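Putative methylthioribose-1-phosphate isomerase (Pyrococcus horikoshii OT3, PDB 6A34) probably catalyses the interconversion of 5-methylthioribose 1-phosphate and 5-methylthioribulose 1-phosphate, an isomerase step of the methionine salvage pathway. Local coordinates at residues 194-199 with 218-223; 162-167 with 237-242; 8-13 with 184-189. One frame throughout, in Å; residues are numbered along the deposited sequence.

Overall arrangement
Contacts 1 and 2 are parallel strand pairings inside the seven-stranded sheet of the Rossmann-like domain, and they adjoin because strands 193-199 and 161-165 are neighbours: Trp197 N approaches Ile163 O to 2.8 Å. Contact 1 binds the outermost strand, 222-225, and is only partly buried; contact 2, between two inner strands, is buried, and its segment 162-167 runs on to Cys167. Contact 3 lies against a helix that packs on that sheet; it is also buried but carries no hydrogen bond between its segments: the N-terminal 8-13 meets helix 180-189 through leucine, valine and the methylene chains of an arginine and a lysine. Asp218 of contact 1 ties it to contact 3 through Thr11, Lys12 and Arg185.

Contact 1 (194-199 with 218-223)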
ATOM      1  N   LYS A 194      22.244   9.603  -1.389  1.00 35.15           N
ATOM      2  CA  LYS A 194      21.754  10.567  -2.358  1.00 37.94           C
ATOM      3  C   LYS A 194      20.240  10.672  -2.250  1.00 37.51           C
ATOM      4  O   LYS A 194      19.672  11.707  -2.572  1.00 33.54           O
ATOM      5  CB  LYS A 194      22.115  10.185  -3.798  1.00 41.30           C
ATOM      6  CG  LYS A 194      23.605  10.029  -4.044  1.00 55.15           C
ATOM      7  CD  LYS A 194      24.457  11.248  -3.622  1.00 63.55           C
ATOM      8  CE  LYS A 194      25.909  10.895  -3.368  1.00 64.45           C
ATOM      9  NZ  LYS A 194      26.390   9.891  -4.351  1.00 68.68           N
ATOM     10  N   LEU A 195      19.600   9.563  -1.873  1.00 33.19           N
ATOM     11  CA  LEU A 195      18.155   9.510  -1.869  1.00 33.05           C
ATOM     12  C   LEU A 195      17.731   8.309  -1.033  1.00 33.18           C
ATOM     13  O   LEU A 195      18.294   7.231  -1.192  1.00 31.66           O
ATOM     14  CB  LEU A 195      17.632   9.401  -3.306  1.00 30.06           C
ATOM     15  CG  LEU A 195      16.123   9.173  -3.433  1.00 33.17           C
ATOM     16  CD1 LEU A 195      15.334  10.381  -2.979  1.00 31.17           C
ATOM     17  CD2 LEU A 195      15.726   8.815  -4.868  1.00 35.99           C
ATOM     18  N   LEU A 196      16.759   8.540  -0.146  1.00 32.38           N
ATOM     19  CA  LEU A 196      16.113   7.522   0.619  1.00 32.06           C
ATOM     20  C   LEU A 196      14.656   7.399   0.165  1.00 31.69           C
ATOM     21  O   LEU A 196      13.862   8.253   0.494  1.00 26.85           O
ATOM     22  CB  LEU A 196      16.171   7.878   2.105  1.00 30.15           C
ATOM     23  CG  LEU A 196      15.633   6.799   3.048  1.00 30.36           C
ATOM     24  CD1 LEU A 196      16.326   5.471   2.821  1.00 29.08           C
ATOM     25  CD2 LEU A 196      15.784   7.224   4.502  1.00 28.51           C
ATOM     26  N   TRP A 197      14.315   6.301  -0.522  1.00 30.49           N
ATOM     27  CA  TRP A 197      12.906   5.961  -0.759  1.00 29.82           C
ATOM     28  C   TRP A 197      12.290   5.437   0.535  1.00 30.39           C
ATOM     29  O   TRP A 197      12.880   4.540   1.199  1.00 27.16           O
ATOM     30  CB  TRP A 197      12.756   4.884  -1.831  1.00 29.16           C
ATOM     31  CG  TRP A 197      13.286   5.267  -3.164  1.00 32.12           C
ATOM     32  CD1 TRP A 197      14.501   4.948  -3.671  1.00 33.19           C
ATOM     33  CD2 TRP A 197      12.612   6.041  -4.167  1.00 30.60           C
ATOM     34  NE1 TRP A 197      14.617   5.453  -4.934  1.00 32.91           N
ATOM     35  CE2 TRP A 197      13.476   6.120  -5.268  1.00 28.85           C
ATOM     36  CE3 TRP A 197      11.354   6.652  -4.248  1.00 31.93           C
ATOM     37  CZ2 TRP A 197      13.129   6.771  -6.449  1.00 30.17           C
ATOM     38  CZ3 TRP A 197      11.012   7.316  -5.407  1.00 32.69           C
ATOM     39  CH2 TRP A 197      11.890   7.380  -6.494  1.00 30.30           C
ATOM     40  N   LEU A 198      11.086   5.929   0.832  1.00 30.12           N
ATOM     41  CA  LEU A 198      10.288   5.517   1.989  1.00 32.24           C
ATOM     42  C   LEU A 198       8.939   4.968   1.530  1.00 29.12           C
ATOM     43  O   LEU A 198       8.103   5.735   1.032  1.00 25.30           O
ATOM     44  CB  LEU A 198      10.038   6.723   2.896  1.00 31.17           C
ATOM     45  CG  LEU A 198      11.294   7.373   3.448  1.00 34.28           C
ATOM     46  CD1 LEU A 198      10.915   8.619   4.269  1.00 32.85           C
ATOM     47  CD2 LEU A 198      12.090   6.371   4.275  1.00 31.38           C
ATOM     48  N   ASP A 199       8.731   3.659   1.730  1.00 30.21           N
ATOM     49  CA  ASP A 199       7.423   3.034   1.564  1.00 28.38           C
ATOM     50  C   ASP A 199       6.524   3.599   2.663  1.00 28.29           C
ATOM     51  O   ASP A 199       6.923   3.602   3.830  1.00 27.88           O
ATOM     52  CB  ASP A 199       7.495   1.514   1.705  1.00 31.18           C
ATOM     53  CG  ASP A 199       8.254   0.768   0.615  1.00 33.46           C
ATOM     54  OD1 ASP A 199       8.517   1.348  -0.445  1.00 31.69           O
ATOM     55  OD2 ASP A 199       8.566  -0.419   0.842  1.00 37.00           O
ATOM     56  N   ASP A 218      15.859  15.811   9.889  1.00 31.21           N
ATOM     57  CA  ASP A 218      17.293  15.813   9.904  1.00 29.48           C
ATOM     58  C   ASP A 218      17.877  16.212   8.556  1.00 33.43           C
ATOM     59  O   ASP A 218      19.099  16.170   8.396  1.00 37.72           O
ATOM     60  CB  ASP A 218      17.833  14.461  10.374  1.00 33.58           C
ATOM     61  CG  ASP A 218      17.883  14.333  11.886  1.00 36.21           C
ATOM     62  OD1 ASP A 218      17.949  15.399  12.550  1.00 38.97           O
ATOM     63  OD2 ASP A 218      17.876  13.166  12.402  1.00 38.25           O
ATOM     64  N   GLY A 219      17.044  16.574   7.574  1.00 33.63           N
ATOM     65  CA  GLY A 219      17.565  17.021   6.268  1.00 35.19           C
ATOM     66  C   GLY A 219      18.109  15.907   5.367  1.00 38.74           C
ATOM     67  O   GLY A 219      18.896  16.168   4.449  1.00 37.64           O
ATOM     68  N   LEU A 220      17.691  14.653   5.571  1.00 38.67           N
ATOM     69  CA  LEU A 220      18.013  13.599   4.576  1.00 35.35           C
ATOM     70  C   LEU A 220      17.199  13.864   3.299  1.00 35.92           C
ATOM     71  O   LEU A 220      16.078  14.335   3.373  1.00 39.29           O
ATOM     72  CB  LEU A 220      17.672  12.221   5.154  1.00 33.74           C
ATOM     73  CG  LEU A 220      18.765  11.554   5.977  1.00 34.02           C
ATOM     74  CD1 LEU A 220      19.135  12.377   7.217  1.00 36.18           C
ATOM     75  CD2 LEU A 220      18.324  10.150   6.375  1.00 38.09           C
ATOM     76  N   ASN A 221      17.743  13.532   2.119  1.00 35.03           N
ATOM     77  CA  ASN A 221      16.933  13.612   0.902  1.00 33.23           C
ATOM     78  C   ASN A 221      16.011  12.366   0.788  1.00 33.50           C
ATOM     79  O   ASN A 221      16.445  11.270   0.611  1.00 33.11           O
ATOM     80  CB  ASN A 221      17.830  13.841  -0.308  1.00 31.41           C
ATOM     81  CG  ASN A 221      17.037  13.900  -1.589  1.00 34.84           C
ATOM     82  OD1 ASN A 221      15.974  14.510  -1.592  1.00 32.83           O
ATOM     83  ND2 ASN A 221      17.520  13.252  -2.651  1.00 28.39           N
ATOM     84  N   VAL A 222      14.699  12.578   0.750  1.00 33.97           N
ATOM     85  CA  VAL A 222      13.723  11.540   0.990  1.00 34.41           C
ATOM     86  C   VAL A 222      12.622  11.662  -0.071  1.00 37.72           C
ATOM     87  O   VAL A 222      12.338  12.778  -0.557  1.00 38.33           O
ATOM     88  CB  VAL A 222      13.227  11.748   2.427  1.00 36.39           C
ATOM     89  CG1 VAL A 222      11.734  11.682   2.591  1.00 38.38           C
ATOM     90  CG2 VAL A 222      13.974  10.891   3.422  1.00 36.82           C
ATOM     91  N   LYS A 223      12.036  10.522  -0.456  1.00 33.71           N
ATOM     92  CA  LYS A 223      10.900  10.487  -1.350  1.00 35.85           C
ATOM     93  C   LYS A 223       9.897   9.446  -0.852  1.00 35.03           C
ATOM     94  O   LYS A 223      10.254   8.259  -0.699  1.00 33.14           O
ATOM     95  CB  LYS A 223      11.332  10.170  -2.779  1.00 40.81           C
ATOM     96  CG  LYS A 223      11.665  11.385  -3.624  1.00 44.58           C
ATOM     97  CD  LYS A 223      11.585  11.151  -5.113  1.00 44.27           C
ATOM     98  CE  LYS A 223      12.620  11.957  -5.874  1.00 48.74           C
ATOM     99  NZ  LYS A 223      12.703  13.355  -5.400  1.00 47.79           N
TER
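Strands 193-199 and 222-225 pair in parallel, Leu196 beside Val222 and Trp197 beside Lys223, with the backbone bonds Leu196 N to Asn221 O (2.9 Å), Lys223 N to Leu196 O and Leu198 N to Lys223 O. The first meets its carbonyl nearly along the C=O axis, whereas Lys223 N sits above the carbonyl plane of Leu196. Before the pairing starts, the Asn221 side chain, CG anti to its backbone N (chi1 179°), reaches back so that ND2 gives Lys194 O a short, straight bond of 2.7 Å lying in both the amide and the carbonyl planes. Leu195 CD1 rests on this amide nitrogen and on Lys223 CG. On the same face the Lys223 chain runs alongside the Trp197 indole, its CB 3.8 Å from CE3 and its CD near CZ3 and CH2; Leu195 CD2 lies over one face of the ring, 3.3 Å above the plane and toward the rim, and NE1 bonds to Phe238 O. The face bearing Leu196 and Val222 is apolar: Leu198 CD1 crosses obliquely over Val222 CG1 at 3.6 Å, and Tyr215 of helix 206-217 packs on both residues. That helix makes the crossover of a beta-alpha-beta unit, as in Rossmann-like folds. At this outermost strand the chemistry is two-sided, with leucine and valine buried under helices 206-217 and 180-189 while on the other face the lysine's methylenes lie along the indole.

Contact 2 (162-167 with 237-242); sequences NILTHC and GFVDAI
Asn162, Leu164 and Ile242 lose the most surface here, and Asn162 holds the greatest share of the polar bonds. Its backbone N donates to Asp240 OD2 at 2.8 Å, almost straight (170°) though from above the carboxylate plane. Its carbonyl in return accepts from Asp240 N at 2.8 Å, in the carbonyl plane, and weakly from Ala241 N, so backbone and carboxylate of Asp240 close round one residue. With CG beside the backbone N (chi1 -57°), the Asn162 side chain lies over Phe238 O: CB comes within 3.2 Å and ND2 makes a weak bond. ND2 is also hydrogen-bonded to a hexane-1,6-diol, probably from the crystallisation liquor, and donates weakly to a water that itself donates to Gly237 O and Asp240 OD1. An alanine at Asp240 would remove this carboxylate and would probably loosen the start of the pairing, since Asn162 N and the water would both lose an acceptor. Beyond Asp240, strands 161-165 and 241-244 run in parallel as inner neighbours of the Rossmann-like sheet, Leu164 N bonding to Ala241 O at 3.0 Å. Leu164 CB abuts Val239 CG1 at 3.8 Å, while its CG stands by Ile242 CG1; Val233 of helix 230-235 packs on Leu164 and Val239. On the other face Ile163 CD1 reaches Ala241 CB, 4.1 Å away. Segment 162-167 ends at Cys167, predicted to stabilise the transition state.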
ATOM      1  N   ASN A 162      21.045   5.407  -3.907  1.00 31.46           N
ATOM      2  CA  ASN A 162      19.665   5.423  -3.624  1.00 31.79           C
ATOM      3  C   ASN A 162      19.344   4.150  -2.836  1.00 32.00           C
ATOM      4  O   ASN A 162      19.526   3.026  -3.322  1.00 33.10           O
ATOM      5  CB  ASN A 162      18.885   5.552  -4.936  1.00 33.31           C
ATOM      6  CG  ASN A 162      19.269   6.775  -5.753  1.00 34.76           C
ATOM      7  OD1 ASN A 162      19.790   7.769  -5.227  1.00 40.76           O
ATOM      8  ND2 ASN A 162      19.001   6.723  -7.048  1.00 33.94           N
ATOM      9  N   ILE A 163      18.877   4.350  -1.610  1.00 32.83           N
ATOM     10  CA  ILE A 163      18.473   3.307  -0.695  1.00 33.20           C
ATOM     11  C   ILE A 163      16.952   3.348  -0.532  1.00 31.02           C
ATOM     12  O   ILE A 163      16.376   4.418  -0.541  1.00 31.40           O
ATOM     13  CB  ILE A 163      19.138   3.516   0.672  1.00 30.57           C
ATOM     14  CG1 ILE A 163      20.650   3.715   0.544  1.00 31.26           C
ATOM     15  CG2 ILE A 163      18.759   2.369   1.592  1.00 31.23           C
ATOM     16  CD1 ILE A 163      21.358   2.584  -0.178  1.00 32.53           C
ATOM     17  N   LEU A 164      16.339   2.183  -0.315  1.00 28.34           N
ATOM     18  CA  LEU A 164      14.868   2.096  -0.063  1.00 31.40           C
ATOM     19  C   LEU A 164      14.636   1.353   1.261  1.00 26.09           C
ATOM     20  O   LEU A 164      15.335   0.424   1.613  1.00 27.66           O
ATOM     21  CB  LEU A 164      14.224   1.518  -1.335  1.00 29.38           C
ATOM     22  CG  LEU A 164      12.891   0.758  -1.372  1.00 36.75           C
ATOM     23  CD1 LEU A 164      12.232   0.453  -0.050  1.00 39.77           C
ATOM     24  CD2 LEU A 164      11.906   1.399  -2.337  1.00 33.45           C
ATOM     25  N   THR A 165      13.684   1.844   2.034  1.00 25.46           N
ATOM     26  CA  THR A 165      13.327   1.199   3.286  1.00 28.61           C
ATOM     27  C   THR A 165      11.809   1.201   3.437  1.00 29.73           C
ATOM     28  O   THR A 165      11.059   1.651   2.541  1.00 25.54           O
ATOM     29  CB  THR A 165      14.058   1.836   4.477  1.00 25.83           C
ATOM     30  OG1 THR A 165      13.990   0.994   5.633  1.00 26.28           O
ATOM     31  CG2 THR A 165      13.531   3.201   4.822  1.00 27.01           C
ATOM     32  N   HIS A 166      11.405   0.607   4.563  1.00 30.91           N
ATOM     33  CA  HIS A 166      10.080   0.189   4.850  1.00 29.41           C
ATOM     34  C   HIS A 166       9.810   0.434   6.333  1.00 31.15           C
ATOM     35  O   HIS A 166      10.679   0.214   7.180  1.00 32.07           O
ATOM     36  CB  HIS A 166       9.951  -1.290   4.466  1.00 29.08           C
ATOM     37  CG  HIS A 166       8.544  -1.771   4.297  1.00 29.48           C
ATOM     38  ND1 HIS A 166       7.818  -1.528   3.158  1.00 29.97           N
ATOM     39  CD2 HIS A 166       7.736  -2.502   5.094  1.00 30.53           C
ATOM     40  CE1 HIS A 166       6.618  -2.084   3.263  1.00 29.12           C
ATOM     41  NE2 HIS A 166       6.540  -2.692   4.434  1.00 27.96           N
ATOM     42  N   CYS A 167       8.587   0.856   6.636  1.00 32.75           N
ATOM     43  CA  CYS A 167       8.126   1.063   8.000  1.00 33.53           C
ATOM     44  C   CYS A 167       8.928   2.181   8.668  1.00 32.97           C
ATOM     45  O   CYS A 167       9.382   3.103   7.980  1.00 31.61           O
ATOM     46  CB  CYS A 167       8.189  -0.213   8.839  1.00 32.84           C
ATOM     47  SG  CYS A 167       6.962  -0.184  10.177  1.00 38.22           S
ATOM     48  N   GLY A 237      15.351   1.106 -12.117  1.00 30.31           N
ATOM     49  CA  GLY A 237      16.818   1.313 -11.845  1.00 27.00           C
ATOM     50  C   GLY A 237      17.054   2.378 -10.766  1.00 27.55           C
ATOM     51  O   GLY A 237      18.195   2.802 -10.535  1.00 25.31           O
ATOM     52  N   PHE A 238      15.994   2.771 -10.045  1.00 28.58           N
ATOM     53  CA  PHE A 238      16.084   3.879  -9.078  1.00 30.02           C
ATOM     54  C   PHE A 238      16.570   3.444  -7.678  1.00 28.91           C
ATOM     55  O   PHE A 238      16.681   4.285  -6.809  1.00 30.75           O
ATOM     56  CB  PHE A 238      14.748   4.613  -8.984  1.00 29.03           C
ATOM     57  CG  PHE A 238      14.255   5.250 -10.251  1.00 30.98           C
ATOM     58  CD1 PHE A 238      15.126   5.589 -11.282  1.00 32.31           C
ATOM     59  CD2 PHE A 238      12.915   5.587 -10.374  1.00 31.53           C
ATOM     60  CE1 PHE A 238      14.652   6.196 -12.435  1.00 33.10           C
ATOM     61  CE2 PHE A 238      12.446   6.211 -11.519  1.00 34.47           C
ATOM     62  CZ  PHE A 238      13.315   6.512 -12.551  1.00 35.40           C
ATOM     63  N   VAL A 239      16.893   2.165  -7.463  1.00 30.26           N
ATOM     64  CA  VAL A 239      17.274   1.657  -6.139  1.00 27.80           C
ATOM     65  C   VAL A 239      18.574   0.831  -6.230  1.00 30.30           C
ATOM     66  O   VAL A 239      18.611  -0.206  -6.909  1.00 32.66           O
ATOM     67  CB  VAL A 239      16.161   0.794  -5.530  1.00 29.98           C
ATOM     68  CG1 VAL A 239      16.553   0.285  -4.135  1.00 30.12           C
ATOM     69  CG2 VAL A 239      14.798   1.491  -5.528  1.00 29.48           C
ATOM     70  N   ASP A 240      19.585   1.241  -5.449  1.00 27.76           N
ATOM     71  CA  ASP A 240      20.879   0.587  -5.387  1.00 30.03           C
ATOM     72  C   ASP A 240      20.914  -0.487  -4.290  1.00 28.13           C
ATOM     73  O   ASP A 240      21.621  -1.453  -4.425  1.00 30.05           O
ATOM     74  CB  ASP A 240      21.991   1.633  -5.233  1.00 31.89           C
ATOM     75  CG  ASP A 240      22.005   2.696  -6.332  1.00 33.08           C
ATOM     76  OD1 ASP A 240      21.908   2.328  -7.530  1.00 30.85           O
ATOM     77  OD2 ASP A 240      22.086   3.911  -5.986  1.00 37.52           O
ATOM     78  N   ALA A 241      20.167  -0.305  -3.196  1.00 28.76           N
ATOM     79  CA  ALA A 241      20.060  -1.309  -2.150  1.00 27.44           C
ATOM     80  C   ALA A 241      18.828  -1.029  -1.294  1.00 29.37           C
ATOM     81  O   ALA A 241      18.303   0.081  -1.286  1.00 32.99           O
ATOM     82  CB  ALA A 241      21.310  -1.322  -1.309  1.00 29.73           C
ATOM     83  N   ILE A 242      18.374  -2.068  -0.590  1.00 29.01           N
ATOM     84  CA  ILE A 242      17.205  -2.016   0.263  1.00 28.07           C
ATOM     85  C   ILE A 242      17.642  -2.405   1.683  1.00 26.23           C
ATOM     86  O   ILE A 242      18.372  -3.318   1.853  1.00 27.39           O
ATOM     87  CB  ILE A 242      16.119  -2.961  -0.276  1.00 28.07           C
ATOM     88  CG1 ILE A 242      15.607  -2.521  -1.644  1.00 31.43           C
ATOM     89  CG2 ILE A 242      15.011  -3.099   0.731  1.00 26.78           C
ATOM     90  CD1 ILE A 242      14.934  -3.623  -2.440  1.00 32.53           C
TER
HETATM   91  O   HOH W   1      19.689   3.796  -8.514  1.00 37.88           O

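Contact 3 (8-13 with 184-189); sequences KELTKL and VRVMHK
Glu9 meets helix 180-189 through its backbone: the carbonyl O lies 3.2 Å from Lys189 CD, and the lysine chain, bent at chi2 and chi3, passes its methylene groups alongside. Leu10 follows as the main apolar contact. Its CG stands beside the backbone N (chi1 -72°), and the branched tip lies side by side with Val186, CD2 being 3.7 Å from Val186 CA and 3.8 Å from CG2; Leu148 of helix 125-157 also touches Leu10. The carbonyl of Leu10 is set at the edge of the Arg185 guanidinium, in its plane, yet its nearest neighbours are the methylenes of that side chain, with CG 3.6 Å away. Arg185, extended from CG to NE, continues past Thr11, whose OG1 is 3.6 Å from NE, too far for a bond. This hydroxyl oxygen accepts from Leu13 N at 3.1 Å, forming an ST turn, and is also hydrogen-bonded to Asp218. Lys12 N bonds to the same Asp218. Leu13 ends the segment: its side chain crosses that of Arg185 at about a right angle, CD1 stopping 3.9 Å from NH2. The guanidinium makes its bonds with Asp218, Glu214 and Leu177 O. The N-terminal arm thus meets the helix by van der Waals contact with no direct hydrogen bond, while part of its polar attachment runs through Asp218, shared with a buried arginine whose charge two acidic partners probably balance.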
ATOM      1  N   LYS A   8      24.870  13.240  18.389  1.00 46.22           N
ATOM      2  CA  LYS A   8      24.501  14.646  18.148  1.00 47.70           C
ATOM      3  C   LYS A   8      24.994  15.102  16.785  1.00 43.41           C
ATOM      4  O   LYS A   8      24.442  16.034  16.212  1.00 45.28           O
ATOM      5  CB  LYS A   8      25.078  15.589  19.211  1.00 60.75           C
ATOM      6  CG  LYS A   8      24.086  15.975  20.302  1.00 72.88           C
ATOM      7  CD  LYS A   8      24.715  16.495  21.589  1.00 77.40           C
ATOM      8  CE  LYS A   8      23.667  16.930  22.595  1.00 83.23           C
ATOM      9  NZ  LYS A   8      24.245  17.168  23.943  1.00 88.21           N
ATOM     10  N   GLU A   9      26.019  14.434  16.267  1.00 42.11           N
ATOM     11  CA  GLU A   9      26.472  14.726  14.912  1.00 48.16           C
ATOM     12  C   GLU A   9      25.560  14.063  13.865  1.00 43.51           C
ATOM     13  O   GLU A   9      25.622  14.458  12.703  1.00 42.91           O
ATOM     14  CB  GLU A   9      27.930  14.292  14.718  1.00 47.02           C
ATOM     15  CG  GLU A   9      28.919  15.166  15.462  1.00 49.30           C
ATOM     16  CD  GLU A   9      30.351  14.663  15.439  1.00 52.41           C
ATOM     17  OE1 GLU A   9      30.563  13.453  15.585  1.00 54.94           O
ATOM     18  OE2 GLU A   9      31.255  15.495  15.288  1.00 68.05           O
ATOM     19  N   LEU A  10      24.764  13.053  14.262  1.00 42.81           N
ATOM     20  CA  LEU A  10      23.956  12.227  13.323  1.00 39.04           C
ATOM     21  C   LEU A  10      22.498  12.708  13.238  1.00 38.20           C
ATOM     22  O   LEU A  10      21.842  12.522  12.220  1.00 38.90           O
ATOM     23  CB  LEU A  10      24.031  10.766  13.767  1.00 38.57           C
ATOM     24  CG  LEU A  10      25.375  10.080  13.511  1.00 37.55           C
ATOM     25  CD1 LEU A  10      25.358   8.680  14.081  1.00 38.52           C
ATOM     26  CD2 LEU A  10      25.739  10.052  12.029  1.00 36.01           C
ATOM     27  N   THR A  11      21.984  13.331  14.302  1.00 40.38           N
ATOM     28  CA  THR A  11      20.588  13.767  14.333  1.00 37.74           C
ATOM     29  C   THR A  11      20.472  15.070  15.122  1.00 38.59           C
ATOM     30  O   THR A  11      21.285  15.336  15.982  1.00 39.40           O
ATOM     31  CB  THR A  11      19.678  12.721  14.987  1.00 33.88           C
ATOM     32  OG1 THR A  11      18.320  13.114  14.755  1.00 35.72           O
ATOM     33  CG2 THR A  11      19.936  12.581  16.473  1.00 33.45           C
ATOM     34  N   LYS A  12      19.418  15.828  14.833  1.00 38.17           N
ATOM     35  CA  LYS A  12      19.075  17.024  15.573  1.00 42.91           C
ATOM     36  C   LYS A  12      17.941  16.729  16.560  1.00 40.46           C
ATOM     37  O   LYS A  12      17.575  17.572  17.341  1.00 44.13           O
ATOM     38  CB  LYS A  12      18.643  18.135  14.618  1.00 45.68           C
ATOM     39  CG  LYS A  12      19.757  18.753  13.790  1.00 52.96           C
ATOM     40  CD  LYS A  12      19.221  19.610  12.640  1.00 60.43           C
ATOM     41  CE  LYS A  12      20.257  19.860  11.560  1.00 73.20           C
ATOM     42  NZ  LYS A  12      19.705  19.648  10.198  1.00 81.67           N
ATOM     43  N   LEU A  13      17.390  15.521  16.493  1.00 41.56           N
ATOM     44  CA  LEU A  13      16.323  15.105  17.352  1.00 41.59           C
ATOM     45  C   LEU A  13      16.872  14.844  18.748  1.00 40.19           C
ATOM     46  O   LEU A  13      17.965  14.284  18.890  1.00 34.89           O
ATOM     47  CB  LEU A  13      15.692  13.816  16.806  1.00 40.64           C
ATOM     48  CG  LEU A  13      14.831  13.960  15.552  1.00 41.75           C
ATOM     49  CD1 LEU A  13      14.454  12.594  15.005  1.00 37.80           C
ATOM     50  CD2 LEU A  13      13.577  14.780  15.812  1.00 40.87           C
ATOM     51  N   VAL A 184      21.346   5.067   7.767  1.00 31.22           N
ATOM     52  CA  VAL A 184      21.087   6.135   6.823  1.00 31.28           C
ATOM     53  C   VAL A 184      21.592   7.482   7.367  1.00 31.99           C
ATOM     54  O   VAL A 184      22.023   8.340   6.573  1.00 33.22           O
ATOM     55  CB  VAL A 184      19.614   6.186   6.393  1.00 29.13           C
ATOM     56  CG1 VAL A 184      19.212   4.913   5.673  1.00 29.28           C
ATOM     57  CG2 VAL A 184      18.679   6.464   7.552  1.00 31.29           C
ATOM     58  N   ARG A 185      21.601   7.671   8.689  1.00 32.48           N
ATOM     59  CA  ARG A 185      22.173   8.941   9.249  1.00 31.86           C
ATOM     60  C   ARG A 185      23.702   8.977   9.032  1.00 31.17           C
ATOM     61  O   ARG A 185      24.236   9.947   8.556  1.00 28.78           O
ATOM     62  CB  ARG A 185      21.747   9.118  10.707  1.00 30.81           C
ATOM     63  CG  ARG A 185      20.317   9.625  10.828  1.00 31.63           C
ATOM     64  CD  ARG A 185      19.821   9.578  12.262  1.00 34.71           C
ATOM     65  NE  ARG A 185      18.602  10.376  12.400  1.00 35.84           N
ATOM     66  CZ  ARG A 185      17.371   9.892  12.329  1.00 34.40           C
ATOM     67  NH1 ARG A 185      17.176   8.582  12.366  1.00 32.56           N
ATOM     68  NH2 ARG A 185      16.341  10.723  12.216  1.00 32.36           N
ATOM     69  N   VAL A 186      24.392   7.858   9.263  1.00 30.01           N
ATOM     70  CA  VAL A 186      25.811   7.822   9.020  1.00 31.80           C
ATOM     71  C   VAL A 186      26.091   8.043   7.527  1.00 37.34           C
ATOM     72  O   VAL A 186      26.980   8.816   7.164  1.00 41.45           O
ATOM     73  CB  VAL A 186      26.429   6.514   9.527  1.00 28.63           C
ATOM     74  CG1 VAL A 186      27.857   6.383   9.072  1.00 28.72           C
ATOM     75  CG2 VAL A 186      26.339   6.407  11.032  1.00 32.45           C
ATOM     76  N   MET A 187      25.327   7.366   6.661  1.00 36.76           N
ATOM     77  CA  MET A 187      25.499   7.493   5.241  1.00 35.20           C
ATOM     78  C   MET A 187      25.297   8.960   4.832  1.00 34.85           C
ATOM     79  O   MET A 187      26.013   9.462   3.964  1.00 33.91           O
ATOM     80  CB  MET A 187      24.518   6.590   4.472  1.00 33.23           C
ATOM     81  CG  MET A 187      24.859   5.125   4.578  1.00 35.66           C
ATOM     82  SD  MET A 187      23.787   4.054   3.592  1.00 36.74           S
ATOM     83  CE  MET A 187      24.249   4.556   1.930  1.00 37.75           C
ATOM     84  N   HIS A 188      24.299   9.625   5.423  1.00 35.43           N
ATOM     85  CA  HIS A 188      23.951  11.009   5.037  1.00 37.75           C
ATOM     86  C   HIS A 188      25.112  11.950   5.390  1.00 40.35           C
ATOM     87  O   HIS A 188      25.525  12.779   4.582  1.00 37.57           O
ATOM     88  CB  HIS A 188      22.628  11.451   5.680  1.00 36.47           C
ATOM     89  CG  HIS A 188      22.312  12.890   5.468  1.00 36.69           C
ATOM     90  ND1 HIS A 188      21.908  13.383   4.247  1.00 39.34           N
ATOM     91  CD2 HIS A 188      22.345  13.947   6.301  1.00 35.76           C
ATOM     92  CE1 HIS A 188      21.684  14.683   4.344  1.00 35.26           C
ATOM     93  NE2 HIS A 188      21.959  15.052   5.580  1.00 34.58           N
ATOM     94  N   LYS A 189      25.642  11.796   6.602  1.00 40.55           N
ATOM     95  CA  LYS A 189      26.809  12.566   7.047  1.00 44.23           C
ATOM     96  C   LYS A 189      27.995  12.320   6.113  1.00 43.49           C
ATOM     97  O   LYS A 189      28.760  13.261   5.823  1.00 39.43           O
ATOM     98  CB  LYS A 189      27.251  12.183   8.468  1.00 50.22           C
ATOM     99  CG  LYS A 189      27.042  13.259   9.517  1.00 56.48           C
ATOM    100  CD  LYS A 189      25.598  13.722   9.572  1.00 61.40           C
ATOM    101  CE  LYS A 189      25.445  15.209   9.355  1.00 62.71           C
ATOM    102  NZ  LYS A 189      24.051  15.637   9.617  1.00 69.89           N
TER